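Local structure of serine protease inhibitor 2 (Anopheles gambiae, 3PZF) at residues A[106-111]-A[181-186]. The protein inhibits the serine proteases CLIPB4, CLIPB9 and CLIPB10 and so restrains phenoloxidase activation and the melanization immune response in mosquito hemolymph. Numbering follows the deposited sequence. Where two conformers were deposited one is given.
Sequences LNIATN and NVIYFK
T110 and N181 face each other as a non-hydrogen-bonded pair of two antiparallel strands, and their side chains supply a bond where the backbones do not. The T110 hydroxyl, set beside its own backbone N (chi1 -57°), donates to N181 OD1, with OG1 and OD1 2.9 Å apart; it lies in the plane of the amide and uses a lone pair of the oxygen. The same OD1 touches I108 through its CG2 methyl at 3.7 Å, so the buried amide oxygen takes one hydroxyl bond, with the methyl roughly at right angles to it; the carbonyl oxygen A109 O also lies 3.2 Å from OD1, a contact between two acceptors and not a bond.

The next pair on this face is I108 with I183, whose side chains run alongside each other and point the same way. I183 holds CG1 anti to its backbone N (chi1 -173°), which brings its CD1 to 3.8 Å from CG1 of I108. Farther on, L106 and F185 meet at an angle: the CD1 methyl of L106 approaches CD1 of the F185 ring obliquely at 3.9 Å. Helix 45-58 covers I108, T110 and N181, while strand 386-392 packs on L106, I183 and F185.

The opposite face carries two hydrogen-bonded pairs: A109 and V182, touching through CB and CG2 at 3.9 Å, and N107 and Y184, whose side chains do not touch each other. Helix 144-158 covers the first pair, and ND2 of the N107 side chain is hydrogen-bonded to the backbone carbonyl oxygen of H158. A109 N to V182 O is nearly straight (178° at the hydrogen, 2.9 Å). With strands 134-139 and 332-341 flanking it, this strand pair belongs to the large central β-sheet A of the serpin fold, the sheet into which the cleaved reactive-centre loop inserts when serpins trap a protease.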
ATOM      1  N   LEU A 106      -5.340   8.169   8.973  1.00 29.75           N
ATOM      2  CA  LEU A 106      -5.151   7.213   7.904  1.00 22.05           C
ATOM      3  C   LEU A 106      -6.511   6.773   7.389  1.00 28.12           C
ATOM      4  O   LEU A 106      -7.374   6.384   8.178  1.00 27.44           O
ATOM      5  CB  LEU A 106      -4.340   6.032   8.393  1.00 22.91           C
ATOM      6  CG  LEU A 106      -3.842   5.134   7.241  1.00 29.13           C
ATOM      7  CD1 LEU A 106      -2.553   4.440   7.617  1.00 31.12           C
ATOM      8  CD2 LEU A 106      -4.918   4.109   6.853  1.00 29.31           C
ATOM      9  N   ASN A 107      -6.726   6.843   6.080  1.00 24.98           N
ATOM     10  CA  ASN A 107      -8.017   6.397   5.532  1.00 26.15           C
ATOM     11  C   ASN A 107      -7.813   5.468   4.347  1.00 29.81           C
ATOM     12  O   ASN A 107      -7.066   5.790   3.418  1.00 26.48           O
ATOM     13  CB  ASN A 107      -8.905   7.585   5.142  1.00 27.93           C
ATOM     14  CG  ASN A 107     -10.331   7.163   4.807  1.00 35.15           C
ATOM     15  OD1 ASN A 107     -10.927   6.343   5.512  1.00 33.36           O
ATOM     16  ND2 ASN A 107     -10.879   7.709   3.726  1.00 31.29           N
ATOM     17  N   ILE A 108      -8.458   4.302   4.402  1.00 27.67           N
ATOM     18  CA  ILE A 108      -8.512   3.391   3.268  1.00 23.18           C
ATOM     19  C   ILE A 108      -9.935   3.438   2.698  1.00 29.09           C
ATOM     20  O   ILE A 108     -10.915   3.242   3.426  1.00 30.64           O
ATOM     21  CB  ILE A 108      -8.168   1.966   3.715  1.00 19.29           C
ATOM     22  CG1 ILE A 108      -6.707   1.896   4.186  1.00 20.60           C
ATOM     23  CG2 ILE A 108      -8.411   0.948   2.600  1.00 26.37           C
ATOM     24  CD1 ILE A 108      -6.458   0.594   5.010  1.00 21.77           C
ATOM     25  N   ALA A 109     -10.062   3.744   1.413  1.00 25.73           N
ATOM     26  CA  ALA A 109     -11.386   3.910   0.815  1.00 27.97           C
ATOM     27  C   ALA A 109     -11.525   3.002  -0.390  1.00 23.99           C
ATOM     28  O   ALA A 109     -10.626   2.930  -1.236  1.00 22.77           O
ATOM     29  CB  ALA A 109     -11.631   5.354   0.432  1.00 35.36           C
ATOM     30  N   THR A 110     -12.669   2.325  -0.478  1.00 22.52           N
ATOM     31  CA  THR A 110     -12.867   1.326  -1.513  1.00 19.87           C
ATOM     32  C   THR A 110     -14.312   1.413  -1.993  1.00 28.98           C
ATOM     33  O   THR A 110     -15.237   1.474  -1.178  1.00 29.22           O
ATOM     34  CB  THR A 110     -12.612  -0.117  -0.948  1.00 22.16           C
ATOM     35  OG1 THR A 110     -11.301  -0.217  -0.395  1.00 23.16           O
ATOM     36  CG2 THR A 110     -12.787  -1.193  -2.041  1.00 26.07           C
ATOM     37  N   ASN A 111     -14.503   1.421  -3.310  1.00 24.40           N
ATOM     38  CA  ASN A 111     -15.832   1.540  -3.914  0.50 26.42           C
ATOM     39  C   ASN A 111     -15.938   0.677  -5.172  1.00 26.70           C
ATOM     40  O   ASN A 111     -15.068   0.751  -6.039  1.00 29.61           O
ATOM     41  CB  ASN A 111     -16.083   3.012  -4.310  0.50 27.86           C
ATOM     42  CG  ASN A 111     -17.563   3.362  -4.447  0.50 35.61           C
ATOM     43  OD1 ASN A 111     -18.399   2.521  -4.790  0.50 36.67           O
ATOM     44  ND2 ASN A 111     -17.883   4.636  -4.209  0.50 30.93           N
ATOM     45  N   ASN A 181      -9.697   1.580  -5.270  1.00 25.45           N
ATOM     46  CA  ASN A 181      -9.209   1.725  -3.921  1.00 21.95           C
ATOM     47  C   ASN A 181      -8.178   2.844  -3.835  1.00 22.51           C
ATOM     48  O   ASN A 181      -7.300   2.955  -4.683  1.00 19.54           O
ATOM     49  CB  ASN A 181      -8.566   0.426  -3.435  1.00 19.36           C
ATOM     50  CG  ASN A 181      -7.884   0.587  -2.092  1.00 23.17           C
ATOM     51  OD1 ASN A 181      -8.527   0.541  -1.036  1.00 26.15           O
ATOM     52  ND2 ASN A 181      -6.595   0.791  -2.122  1.00 19.04           N
ATOM     53  N   VAL A 182      -8.293   3.666  -2.802  1.00 18.92           N
ATOM     54  CA  VAL A 182      -7.299   4.695  -2.540  1.00 20.60           C
ATOM     55  C   VAL A 182      -6.966   4.686  -1.054  1.00 21.86           C
ATOM     56  O   VAL A 182      -7.699   4.150  -0.227  1.00 23.73           O
ATOM     57  CB  VAL A 182      -7.757   6.121  -2.970  1.00 22.70           C
ATOM     58  CG1 VAL A 182      -7.949   6.194  -4.492  1.00 21.91           C
ATOM     59  CG2 VAL A 182      -9.050   6.506  -2.275  1.00 27.88           C
ATOM     60  N   ILE A 183      -5.830   5.282  -0.720  1.00 23.34           N
ATOM     61  CA  ILE A 183      -5.389   5.324   0.663  1.00 18.56           C
ATOM     62  C   ILE A 183      -4.726   6.663   0.897  1.00 27.76           C
ATOM     63  O   ILE A 183      -4.160   7.247  -0.031  1.00 26.63           O
ATOM     64  CB  ILE A 183      -4.400   4.206   0.988  1.00 22.26           C
ATOM     65  CG1 ILE A 183      -4.103   4.204   2.496  1.00 21.04           C
ATOM     66  CG2 ILE A 183      -3.118   4.391   0.155  1.00 22.86           C
ATOM     67  CD1 ILE A 183      -3.271   2.997   2.964  1.00 26.44           C
ATOM     68  N   TYR A 184      -4.858   7.175   2.113  1.00 22.25           N
ATOM     69  CA  TYR A 184      -4.316   8.493   2.443  1.00 27.14           C
ATOM     70  C   TYR A 184      -3.769   8.413   3.853  1.00 25.67           C
ATOM     71  O   TYR A 184      -4.346   7.726   4.711  1.00 23.99           O
ATOM     72  CB  TYR A 184      -5.407   9.564   2.338  1.00 33.24           C
ATOM     73  CG  TYR A 184      -5.095  10.838   3.099  1.00 31.38           C
ATOM     74  CD1 TYR A 184      -4.355  11.853   2.514  1.00 32.15           C
ATOM     75  CD2 TYR A 184      -5.530  11.013   4.407  1.00 29.74           C
ATOM     76  CE1 TYR A 184      -4.075  13.031   3.207  1.00 36.67           C
ATOM     77  CE2 TYR A 184      -5.259  12.180   5.108  1.00 34.18           C
ATOM     78  CZ  TYR A 184      -4.531  13.181   4.507  1.00 38.14           C
ATOM     79  OH  TYR A 184      -4.256  14.333   5.208  1.00 44.50           O
ATOM     80  N   PHE A 185      -2.637   9.074   4.097  1.00 24.06           N
ATOM     81  CA  PHE A 185      -2.012   8.990   5.405  1.00 26.37           C
ATOM     82  C   PHE A 185      -1.292  10.282   5.752  1.00 32.11           C
ATOM     83  O   PHE A 185      -0.444  10.743   5.005  1.00 27.95           O
ATOM     84  CB  PHE A 185      -1.016   7.842   5.458  1.00 19.35           C
ATOM     85  CG  PHE A 185      -0.133   7.879   6.672  1.00 25.48           C
ATOM     86  CD1 PHE A 185      -0.680   7.843   7.947  1.00 23.20           C
ATOM     87  CD2 PHE A 185       1.240   7.963   6.539  1.00 22.77           C
ATOM     88  CE1 PHE A 185       0.140   7.880   9.070  1.00 21.85           C
ATOM     89  CE2 PHE A 185       2.066   8.003   7.665  1.00 28.69           C
ATOM     90  CZ  PHE A 185       1.506   7.969   8.929  1.00 24.73           C
ATOM     91  N   LYS A 186      -1.687  10.860   6.879  1.00 22.34           N
ATOM     92  CA  LYS A 186      -1.012  11.993   7.460  1.00 25.21           C
ATOM     93  C   LYS A 186      -0.514  11.583   8.831  1.00 29.10           C
ATOM     94  O   LYS A 186      -1.272  11.044   9.656  1.00 25.82           O
ATOM     95  CB  LYS A 186      -1.973  13.176   7.593  1.00 27.22           C
ATOM     96  CG  LYS A 186      -1.364  14.353   8.343  1.00 35.95           C
ATOM     97  CD  LYS A 186      -2.357  15.488   8.538  1.00 51.99           C
ATOM     98  CE  LYS A 186      -2.884  16.007   7.211  1.00 58.92           C
TER